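PDB 4XJW: sialidase B from Streptococcus pneumoniae serotype 4, which catalyses the hydrolysis of alpha-(2->3)-, alpha-(2->6)- and alpha-(2->8)-linked terminal sialic acid from oligosaccharides, glycoproteins and glycolipids. Local coordinates for residues K559-I564 with I618-N623; V570-P575 with I598-H603. The protein carries 1 engineered substitution. All blocks are in the same frame, centred on the assembly; numbering follows the deposited sequence.

Interaction 1: K559-I564 with I618-N623; sequences KYSQLI and ITELPN. With OPX ((1s,3R,4S)-1-[(cyclohexylamino)methyl]-3,4-dihydroxycyclopentanesulfonic acid), chain B.
Glu620 OE2 takes the hydroxyl of Ser561 at 2.6 Å from OG, the shortest polar bond between K559-I564 and I618-N623, and His624 ND1 also bonds to this oxygen. The other carboxylate oxygen, OE1, accepts the backbone N of Ser561 at 2.8 Å. Both serine groups come to the syn side of their oxygens, so one residue clasps the whole carboxylate and holds it against rotation. A water adds a further bond, donating to Glu620 OE1 (2.7 Å) and to Lys559 O. Ser561 OG accepts Gln562 NE2 at 2.9 Å, in the plane of that amide, while donating to Glu620, so the hydroxyl has a partner for each role. Glu620 reaches this site fully stretched, CG anti to the backbone N (chi1 -178°). In the six-bladed beta-propeller of this sialidase, the contact ties the loop between the first two strands of one blade to the end of the first strand of the next. The Tyr560 ring lies obliquely beside the acid, CE1 3.5 Å from Glu620 CD, with ring and carboxylate planes 29° apart; its OH bonds to His624 O. Beyond the acid, the stem of Glu620 and its carbonyl line a pocket where the cyclohexyl ring of OPX sits, CAH 3.4 Å from Glu620 O, while OPX OAD makes a weak hydrogen bond to Thr619 OG1 at 2.9 Å.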
ATOM      1  N   LYS A 559       6.801  16.298 -13.416  1.00 13.05           N
ATOM      2  CA  LYS A 559       7.348  17.555 -13.904  1.00 13.50           C
ATOM      3  C   LYS A 559       6.530  18.656 -13.238  1.00 13.89           C
ATOM      4  O   LYS A 559       5.315  18.721 -13.415  1.00 16.34           O
ATOM      5  CB  LYS A 559       7.200  17.628 -15.425  1.00 15.79           C
ATOM      6  CG  LYS A 559       7.536  18.979 -16.044  1.00 24.69           C
ATOM      7  CD  LYS A 559       9.027  19.176 -16.157  1.00 20.86           C
ATOM      8  CE  LYS A 559       9.382  20.589 -16.641  1.00 24.18           C
ATOM      9  NZ  LYS A 559       8.784  20.939 -17.964  1.00 30.52           N
ATOM     10  N   TYR A 560       7.191  19.479 -12.435  1.00 12.49           N
ATOM     11  CA  TYR A 560       6.529  20.556 -11.701  1.00 14.03           C
ATOM     12  C   TYR A 560       6.171  21.685 -12.668  1.00 15.38           C
ATOM     13  O   TYR A 560       6.925  21.960 -13.599  1.00 15.22           O
ATOM     14  CB  TYR A 560       7.452  21.050 -10.583  1.00 13.09           C
ATOM     15  CG  TYR A 560       6.772  21.935  -9.565  1.00 14.50           C
ATOM     16  CD1 TYR A 560       5.652  21.491  -8.871  1.00 13.86           C
ATOM     17  CD2 TYR A 560       7.254  23.207  -9.290  1.00 12.85           C
ATOM     18  CE1 TYR A 560       5.019  22.301  -7.941  1.00 12.50           C
ATOM     19  CE2 TYR A 560       6.634  24.022  -8.357  1.00 14.75           C
ATOM     20  CZ  TYR A 560       5.515  23.568  -7.686  1.00 13.26           C
ATOM     21  OH  TYR A 560       4.887  24.371  -6.752  1.00 16.43           O
ATOM     22  N   SER A 561       5.019  22.324 -12.470  1.00 12.48           N
ATOM     23  CA  SER A 561       4.538  23.345 -13.410  1.00 10.56           C
ATOM     24  C   SER A 561       5.250  24.699 -13.296  1.00 15.12           C
ATOM     25  O   SER A 561       5.202  25.504 -14.235  1.00 16.89           O
ATOM     26  CB  SER A 561       3.024  23.559 -13.256  1.00 14.49           C
ATOM     27  OG  SER A 561       2.716  24.319 -12.098  1.00 13.33           O
ATOM     28  N   GLN A 562       5.891  24.949 -12.158  1.00 11.82           N
ATOM     29  CA  GLN A 562       6.490  26.250 -11.870  1.00 15.30           C
ATOM     30  C   GLN A 562       8.004  26.133 -11.867  1.00 19.31           C
ATOM     31  O   GLN A 562       8.549  25.060 -11.584  1.00 16.07           O
ATOM     32  CB  GLN A 562       6.012  26.777 -10.513  1.00 15.83           C
ATOM     33  CG  GLN A 562       4.486  26.809 -10.353  1.00 12.33           C
ATOM     34  CD  GLN A 562       3.814  27.759 -11.318  1.00 15.68           C
ATOM     35  OE1 GLN A 562       4.091  28.958 -11.318  1.00 19.28           O
ATOM     36  NE2 GLN A 562       2.927  27.227 -12.156  1.00 12.21           N
ATOM     37  N   LEU A 563       8.684  27.228 -12.196  1.00 22.25           N
ATOM     38  CA  LEU A 563      10.145  27.262 -12.125  1.00 16.56           C
ATOM     39  C   LEU A 563      10.578  27.228 -10.676  1.00 16.16           C
ATOM     40  O   LEU A 563       9.900  27.760  -9.800  1.00 18.57           O
ATOM     41  CB  LEU A 563      10.703  28.535 -12.771  1.00 23.73           C
ATOM     42  CG  LEU A 563      10.384  28.811 -14.238  1.00 23.90           C
ATOM     43  CD1 LEU A 563      11.116  30.068 -14.713  1.00 28.96           C
ATOM     44  CD2 LEU A 563      10.714  27.622 -15.122  1.00 22.42           C
ATOM     45  N   ILE A 564      11.718  26.587 -10.432  1.00 19.09           N
ATOM     46  CA  ILE A 564      12.367  26.607  -9.132  1.00 20.31           C
ATOM     47  C   ILE A 564      13.798  27.071  -9.400  1.00 19.04           C
ATOM     48  O   ILE A 564      14.472  26.530 -10.277  1.00 21.02           O
ATOM     49  CB  ILE A 564      12.362  25.200  -8.467  1.00 15.95           C
ATOM     50  CG1 ILE A 564      10.926  24.736  -8.197  1.00 15.97           C
ATOM     51  CG2 ILE A 564      13.164  25.217  -7.165  1.00 22.53           C
ATOM     52  CD1 ILE A 564      10.827  23.309  -7.612  1.00 19.10           C
ATOM     53  N   ILE A 618       3.100  10.624  -6.243  1.00  9.42           N
ATOM     54  CA  ILE A 618       3.170  12.073  -6.093  1.00 11.57           C
ATOM     55  C   ILE A 618       2.418  12.814  -7.188  1.00 11.41           C
ATOM     56  O   ILE A 618       2.383  12.392  -8.345  1.00 10.22           O
ATOM     57  CB  ILE A 618       4.625  12.591  -5.997  1.00 10.93           C
ATOM     58  CG1 ILE A 618       5.450  12.186  -7.224  1.00 12.33           C
ATOM     59  CG2 ILE A 618       5.284  12.120  -4.686  1.00 13.63           C
ATOM     60  CD1 ILE A 618       6.823  12.860  -7.238  1.00 14.84           C
ATOM     61  N   THR A 619       1.800  13.924  -6.819  1.00  9.59           N
ATOM     62  CA  THR A 619       1.187  14.764  -7.834  1.00  9.28           C
ATOM     63  C   THR A 619       1.191  16.210  -7.400  1.00 10.77           C
ATOM     64  O   THR A 619       1.124  16.510  -6.208  1.00 11.36           O
ATOM     65  CB  THR A 619      -0.223  14.261  -8.234  1.00  8.93           C
ATOM     66  OG1 THR A 619      -0.552  14.771  -9.528  1.00 11.38           O
ATOM     67  CG2 THR A 619      -1.308  14.679  -7.211  1.00  7.23           C
ATOM     68  N   GLU A 620       1.299  17.105  -8.378  1.00  9.12           N
ATOM     69  CA  GLU A 620       1.127  18.522  -8.113  1.00 11.76           C
ATOM     70  C   GLU A 620      -0.353  18.798  -8.003  1.00  9.47           C
ATOM     71  O   GLU A 620      -1.124  18.524  -8.927  1.00 11.31           O
ATOM     72  CB  GLU A 620       1.752  19.367  -9.226  1.00 11.06           C
ATOM     73  CG  GLU A 620       1.645  20.865  -8.964  1.00 10.52           C
ATOM     74  CD  GLU A 620       2.322  21.701 -10.025  1.00 14.03           C
ATOM     75  OE1 GLU A 620       2.914  21.130 -10.965  1.00 11.71           O
ATOM     76  OE2 GLU A 620       2.238  22.950  -9.926  1.00 15.62           O
ATOM     77  N   LEU A 621      -0.748  19.310  -6.845  1.00  8.96           N
ATOM     78  CA  LEU A 621      -2.125  19.719  -6.614  1.00  9.36           C
ATOM     79  C   LEU A 621      -2.374  21.007  -7.396  1.00 10.05           C
ATOM     80  O   LEU A 621      -1.420  21.728  -7.750  1.00 11.78           O
ATOM     81  CB  LEU A 621      -2.376  19.900  -5.114  1.00  9.47           C
ATOM     82  CG  LEU A 621      -1.945  18.657  -4.320  1.00 11.33           C
ATOM     83  CD1 LEU A 621      -1.923  18.920  -2.833  1.00 13.86           C
ATOM     84  CD2 LEU A 621      -2.839  17.467  -4.640  1.00 10.76           C
ATOM     85  N   PRO A 622      -3.645  21.292  -7.709  1.00  9.36           N
ATOM     86  CA  PRO A 622      -3.930  22.491  -8.503  1.00 10.51           C
ATOM     87  C   PRO A 622      -3.453  23.788  -7.855  1.00 12.01           C
ATOM     88  O   PRO A 622      -3.247  24.765  -8.576  1.00 14.79           O
ATOM     89  CB  PRO A 622      -5.456  22.489  -8.601  1.00 12.71           C
ATOM     90  CG  PRO A 622      -5.836  21.053  -8.474  1.00 13.27           C
ATOM     91  CD  PRO A 622      -4.855  20.478  -7.481  1.00 10.28           C
ATOM     92  N   ASN A 623      -3.273  23.800  -6.542  1.00 10.34           N
ATOM     93  CA  ASN A 623      -2.762  24.982  -5.856  1.00 10.51           C
ATOM     94  C   ASN A 623      -1.236  25.049  -5.794  1.00 11.47           C
ATOM     95  O   ASN A 623      -0.674  25.879  -5.082  1.00 15.29           O
ATOM     96  CB  ASN A 623      -3.354  25.076  -4.453  1.00 10.37           C
ATOM     97  CG  ASN A 623      -2.962  23.907  -3.577  1.00 12.33           C
ATOM     98  OD1 ASN A 623      -2.191  23.041  -3.998  1.00 11.84           O
ATOM     99  ND2 ASN A 623      -3.488  23.872  -2.354  1.00 13.33           N
TER
HETATM  100  CAF OPX B 701      -1.109  22.281 -11.764  1.00 14.11           C
HETATM  101  CAG OPX B 701      -1.440  22.485 -13.213  1.00 17.63           C
HETATM  102  CAH OPX B 701      -1.579  20.937 -11.307  1.00 15.56           C
HETATM  103  CAI OPX B 701      -0.852  21.391 -14.055  1.00 15.51           C
HETATM  104  CAJ OPX B 701      -1.018  19.822 -12.142  1.00 12.73           C
HETATM  105  CAK OPX B 701      -1.283  17.721 -14.294  1.00 14.04           C
HETATM  106  CAL OPX B 701       0.735  16.150 -14.216  1.00 12.40           C
HETATM  107  CAM OPX B 701      -1.432  15.214 -14.635  1.00  9.10           C
HETATM  108  CAO OPX B 701       0.722  14.700 -13.891  1.00 10.15           C
HETATM  109  CAP OPX B 701      -0.684  14.401 -13.591  1.00  9.14           C
HETATM  110  CAQ OPX B 701      -1.317  20.042 -13.605  1.00 15.30           C
HETATM  111  CAR OPX B 701      -0.581  16.453 -14.869  1.00 10.63           C
HETATM  112  NAN OPX B 701      -0.639  19.036 -14.441  1.00 14.40           N
HETATM  113  OAA OPX B 701       0.507  17.911 -16.802  1.00 19.20           O
HETATM  114  OAB OPX B 701       0.424  15.506 -17.138  1.00 14.73           O
HETATM  115  OAC OPX B 701       1.561  14.406 -12.829  1.00 12.87           O
HETATM  116  OAD OPX B 701      -1.064  14.824 -12.346  1.00 11.23           O
HETATM  117  OAE OPX B 701      -1.599  16.791 -17.298  1.00 14.53           O
HETATM  118  SAS OPX B 701      -0.299  16.681 -16.625  1.00 14.65           S
HETATM  119  O   HOH W   1       2.826  18.860 -12.351  1.00 17.69           O

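Interaction 2: V570-P575 with I598-H603; sequences VILSTP and IDWKYH
Leu572 pushes its CD1 methyl over one face of the Trp600 indole, a CH-pi contact with CD1 3.9 Å from the centroid of the six-membered ring and 30° off its normal. Trp600 CH2 is 3.5 Å from Leu572 CD1, and Leu572 CG comes just as near. Val570 arrives differently: its CG1 stands at the ring edge, near the plane, 4.0 Å from Trp600 CH2, while its other methyl, CG2, lies 4.2 Å from Ile598 CD1. The opposite face of the indole is taken by Ile598 from within its own strand, CG2 resting 3.5 Å above the ring plane over its centre. The six-membered ring is thus sandwiched between a leucine and an isoleucine, with a valine at its rim. The CB of Trp600 does not point at V570-P575, but with CG anti to the carbonyl carbon (chi1 -54°) the benzo end of the indole comes nearer to it. No hydrogen bond joins the two segments. Just past the tryptophan, Lys601 and Tyr602 both face Val588 in a classic beta bulge. Phe517 of strand 513-518, in the preceding propeller blade, touches Val570, Leu572 and Ile598, and Ile543 packs on Leu572 and Trp600. Strands 569-575 and 597-605 are second and fourth in a four-stranded antiparallel blade, with 584-592 between them; the segment axes approach to 9.3 Å at 65°, consistent with propeller-blade twist.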
ATOM      1  N   VAL A 570      11.975  18.741 -11.994  1.00 14.12           N
ATOM      2  CA  VAL A 570      11.411  17.405 -11.889  1.00 12.59           C
ATOM      3  C   VAL A 570      11.479  16.998 -10.422  1.00 12.54           C
ATOM      4  O   VAL A 570      12.432  17.350  -9.724  1.00 15.66           O
ATOM      5  CB  VAL A 570      12.208  16.429 -12.764  1.00 16.04           C
ATOM      6  CG1 VAL A 570      11.885  14.976 -12.449  1.00 14.88           C
ATOM      7  CG2 VAL A 570      11.943  16.737 -14.220  1.00 13.28           C
ATOM      8  N   ILE A 571      10.458  16.298  -9.932  1.00  9.50           N
ATOM      9  CA  ILE A 571      10.488  15.812  -8.557  1.00 12.87           C
ATOM     10  C   ILE A 571      10.334  14.293  -8.534  1.00 12.09           C
ATOM     11  O   ILE A 571       9.420  13.743  -9.155  1.00 11.84           O
ATOM     12  CB  ILE A 571       9.423  16.481  -7.675  1.00 11.70           C
ATOM     13  CG1 ILE A 571       9.557  18.004  -7.773  1.00 13.07           C
ATOM     14  CG2 ILE A 571       9.561  16.015  -6.228  1.00 14.22           C
ATOM     15  CD1 ILE A 571       8.434  18.766  -7.097  1.00 15.22           C
ATOM     16  N   LEU A 572      11.260  13.622  -7.851  1.00 11.59           N
ATOM     17  CA  LEU A 572      11.218  12.177  -7.688  1.00 12.13           C
ATOM     18  C   LEU A 572      10.839  11.825  -6.247  1.00 10.14           C
ATOM     19  O   LEU A 572      11.227  12.522  -5.311  1.00 12.66           O
ATOM     20  CB  LEU A 572      12.593  11.579  -7.996  1.00 12.07           C
ATOM     21  CG  LEU A 572      13.239  11.752  -9.363  1.00 12.47           C
ATOM     22  CD1 LEU A 572      14.530  10.923  -9.408  1.00 15.11           C
ATOM     23  CD2 LEU A 572      12.316  11.333 -10.495  1.00 15.78           C
ATOM     24  N   SER A 573      10.101  10.732  -6.075  1.00 10.20           N
ATOM     25  CA  SER A 573       9.789  10.189  -4.749  1.00  8.95           C
ATOM     26  C   SER A 573      10.272   8.742  -4.686  1.00 10.50           C
ATOM     27  O   SER A 573       9.936   7.944  -5.560  1.00 10.95           O
ATOM     28  CB  SER A 573       8.282  10.242  -4.509  1.00  8.98           C
ATOM     29  OG  SER A 573       7.894   9.412  -3.440  1.00 11.10           O
ATOM     30  N   THR A 574      11.033   8.409  -3.643  1.00  8.60           N
ATOM     31  CA  THR A 574      11.661   7.094  -3.528  1.00  8.64           C
ATOM     32  C   THR A 574      12.259   6.956  -2.148  1.00 10.46           C
ATOM     33  O   THR A 574      12.630   7.958  -1.537  1.00 10.53           O
ATOM     34  CB  THR A 574      12.798   6.944  -4.580  1.00 12.38           C
ATOM     35  OG1 THR A 574      13.502   5.707  -4.376  1.00 14.11           O
ATOM     36  CG2 THR A 574      13.779   8.099  -4.485  1.00 13.40           C
ATOM     37  N   PRO A 575      12.382   5.713  -1.648  1.00  9.79           N
ATOM     38  CA  PRO A 575      13.308   5.506  -0.533  1.00  9.84           C
ATOM     39  C   PRO A 575      14.724   5.862  -0.994  1.00  9.63           C
ATOM     40  O   PRO A 575      15.082   5.655  -2.161  1.00 12.09           O
ATOM     41  CB  PRO A 575      13.205   3.999  -0.278  1.00 10.05           C
ATOM     42  CG  PRO A 575      12.764   3.421  -1.603  1.00  8.26           C
ATOM     43  CD  PRO A 575      11.776   4.453  -2.104  1.00  9.38           C
ATOM     44  N   ILE A 598      19.796  16.781 -15.784  1.00 21.62           N
ATOM     45  CA  ILE A 598      19.140  17.210 -14.554  1.00 21.67           C
ATOM     46  C   ILE A 598      20.111  17.248 -13.381  1.00 22.86           C
ATOM     47  O   ILE A 598      20.798  16.255 -13.097  1.00 22.10           O
ATOM     48  CB  ILE A 598      17.974  16.260 -14.189  1.00 18.92           C
ATOM     49  CG1 ILE A 598      16.941  16.204 -15.317  1.00 19.89           C
ATOM     50  CG2 ILE A 598      17.326  16.682 -12.876  1.00 18.01           C
ATOM     51  CD1 ILE A 598      15.770  15.267 -15.041  1.00 14.86           C
ATOM     52  N   ASP A 599      20.175  18.397 -12.711  1.00 19.08           N
ATOM     53  CA  ASP A 599      20.963  18.543 -11.491  0.53 19.27           C
ATOM     54  C   ASP A 599      20.080  18.312 -10.274  1.00 19.42           C
ATOM     55  O   ASP A 599      19.227  19.143  -9.952  1.00 19.10           O
ATOM     56  CB  ASP A 599      21.601  19.935 -11.419  0.53 21.34           C
ATOM     57  CG  ASP A 599      22.159  20.253 -10.042  0.53 22.05           C
ATOM     58  OD1 ASP A 599      22.709  19.341  -9.383  0.53 25.99           O
ATOM     59  OD2 ASP A 599      22.044  21.422  -9.617  0.53 25.10           O
ATOM     60  N   TRP A 600      20.283  17.184  -9.596  1.00 17.91           N
ATOM     61  CA  TRP A 600      19.507  16.865  -8.396  1.00 20.98           C
ATOM     62  C   TRP A 600      19.987  17.694  -7.209  1.00 22.60           C
ATOM     63  O   TRP A 600      20.945  17.344  -6.516  1.00 29.03           O
ATOM     64  CB  TRP A 600      19.540  15.363  -8.118  1.00 18.36           C
ATOM     65  CG  TRP A 600      19.104  14.591  -9.321  1.00 18.21           C
ATOM     66  CD1 TRP A 600      19.904  13.941 -10.215  1.00 19.48           C
ATOM     67  CD2 TRP A 600      17.758  14.433  -9.799  1.00 15.75           C
ATOM     68  NE1 TRP A 600      19.142  13.371 -11.207  1.00 18.49           N
ATOM     69  CE2 TRP A 600      17.823  13.655 -10.973  1.00 17.53           C
ATOM     70  CE3 TRP A 600      16.509  14.865  -9.340  1.00 15.53           C
ATOM     71  CZ2 TRP A 600      16.682  13.301 -11.693  1.00 17.71           C
ATOM     72  CZ3 TRP A 600      15.384  14.517 -10.059  1.00 16.18           C
ATOM     73  CH2 TRP A 600      15.473  13.748 -11.222  1.00 18.24           C
ATOM     74  N   LYS A 601      19.303  18.810  -6.995  1.00 16.00           N
ATOM     75  CA  LYS A 601      19.797  19.879  -6.135  1.00 18.45           C
ATOM     76  C   LYS A 601      19.290  19.831  -4.688  1.00 17.42           C
ATOM     77  O   LYS A 601      20.018  20.185  -3.755  1.00 22.22           O
ATOM     78  CB  LYS A 601      19.437  21.217  -6.774  1.00 19.58           C
ATOM     79  CG  LYS A 601      19.966  22.441  -6.058  1.00 19.80           C
ATOM     80  CD  LYS A 601      19.649  23.688  -6.893  1.00 20.10           C
ATOM     81  CE  LYS A 601      20.217  24.959  -6.292  1.00 28.81           C
ATOM     82  NZ  LYS A 601      19.966  26.121  -7.202  1.00 27.96           N
ATOM     83  N   TYR A 602      18.045  19.409  -4.500  1.00 18.06           N
ATOM     84  CA  TYR A 602      17.435  19.390  -3.171  1.00 18.91           C
ATOM     85  C   TYR A 602      16.951  17.987  -2.795  1.00 21.46           C
ATOM     86  O   TYR A 602      16.378  17.286  -3.629  1.00 16.71           O
ATOM     87  CB  TYR A 602      16.251  20.363  -3.117  1.00 20.40           C
ATOM     88  CG  TYR A 602      16.593  21.800  -3.453  1.00 19.57           C
ATOM     89  CD1 TYR A 602      17.213  22.619  -2.520  1.00 20.33           C
ATOM     90  CD2 TYR A 602      16.268  22.342  -4.691  1.00 20.75           C
ATOM     91  CE1 TYR A 602      17.513  23.932  -2.811  1.00 20.01           C
ATOM     92  CE2 TYR A 602      16.561  23.652  -4.996  1.00 21.38           C
ATOM     93  CZ  TYR A 602      17.189  24.442  -4.048  1.00 24.35           C
ATOM     94  OH  TYR A 602      17.493  25.748  -4.335  1.00 28.27           O
ATOM     95  N   HIS A 603      17.198  17.580  -1.550  1.00 19.79           N
ATOM     96  CA  HIS A 603      16.681  16.316  -1.011  1.00 13.73           C
ATOM     97  C   HIS A 603      15.854  16.624   0.233  1.00 20.03           C
ATOM     98  O   HIS A 603      16.371  17.207   1.187  1.00 24.99           O
ATOM     99  CB  HIS A 603      17.835  15.393  -0.604  1.00 19.81           C
ATOM    100  CG  HIS A 603      18.621  14.855  -1.757  1.00 21.40           C
ATOM    101  ND1 HIS A 603      18.625  13.517  -2.096  1.00 20.41           N
ATOM    102  CD2 HIS A 603      19.443  15.468  -2.643  1.00 21.56           C
ATOM    103  CE1 HIS A 603      19.406  13.334  -3.146  1.00 19.07           C
ATOM    104  NE2 HIS A 603      19.918  14.501  -3.495  1.00 24.17           N
TER

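Overall arrangement
Both contacts involve the blade formed by strands 556-559 to 597-605, and both are partly buried. Interaction 2, with no exposed residue among those that touch, works inside that blade, linking its second and fourth strands on the side toward the preceding blade, entirely through hydrocarbon and indole. Interaction 1 looks to the following blade and sets exposed Gln562 and partly exposed Ser561 beside buried Glu620 and Tyr560; it relies on a carboxylate, a serine and a water where a strand end meets a loop, with the OPX pocket along the stem of Glu620. Strand 569-575 connects them: it follows the loop that holds 559-564, and Ile618 CD1 lies 3.3 Å from Ile571 O.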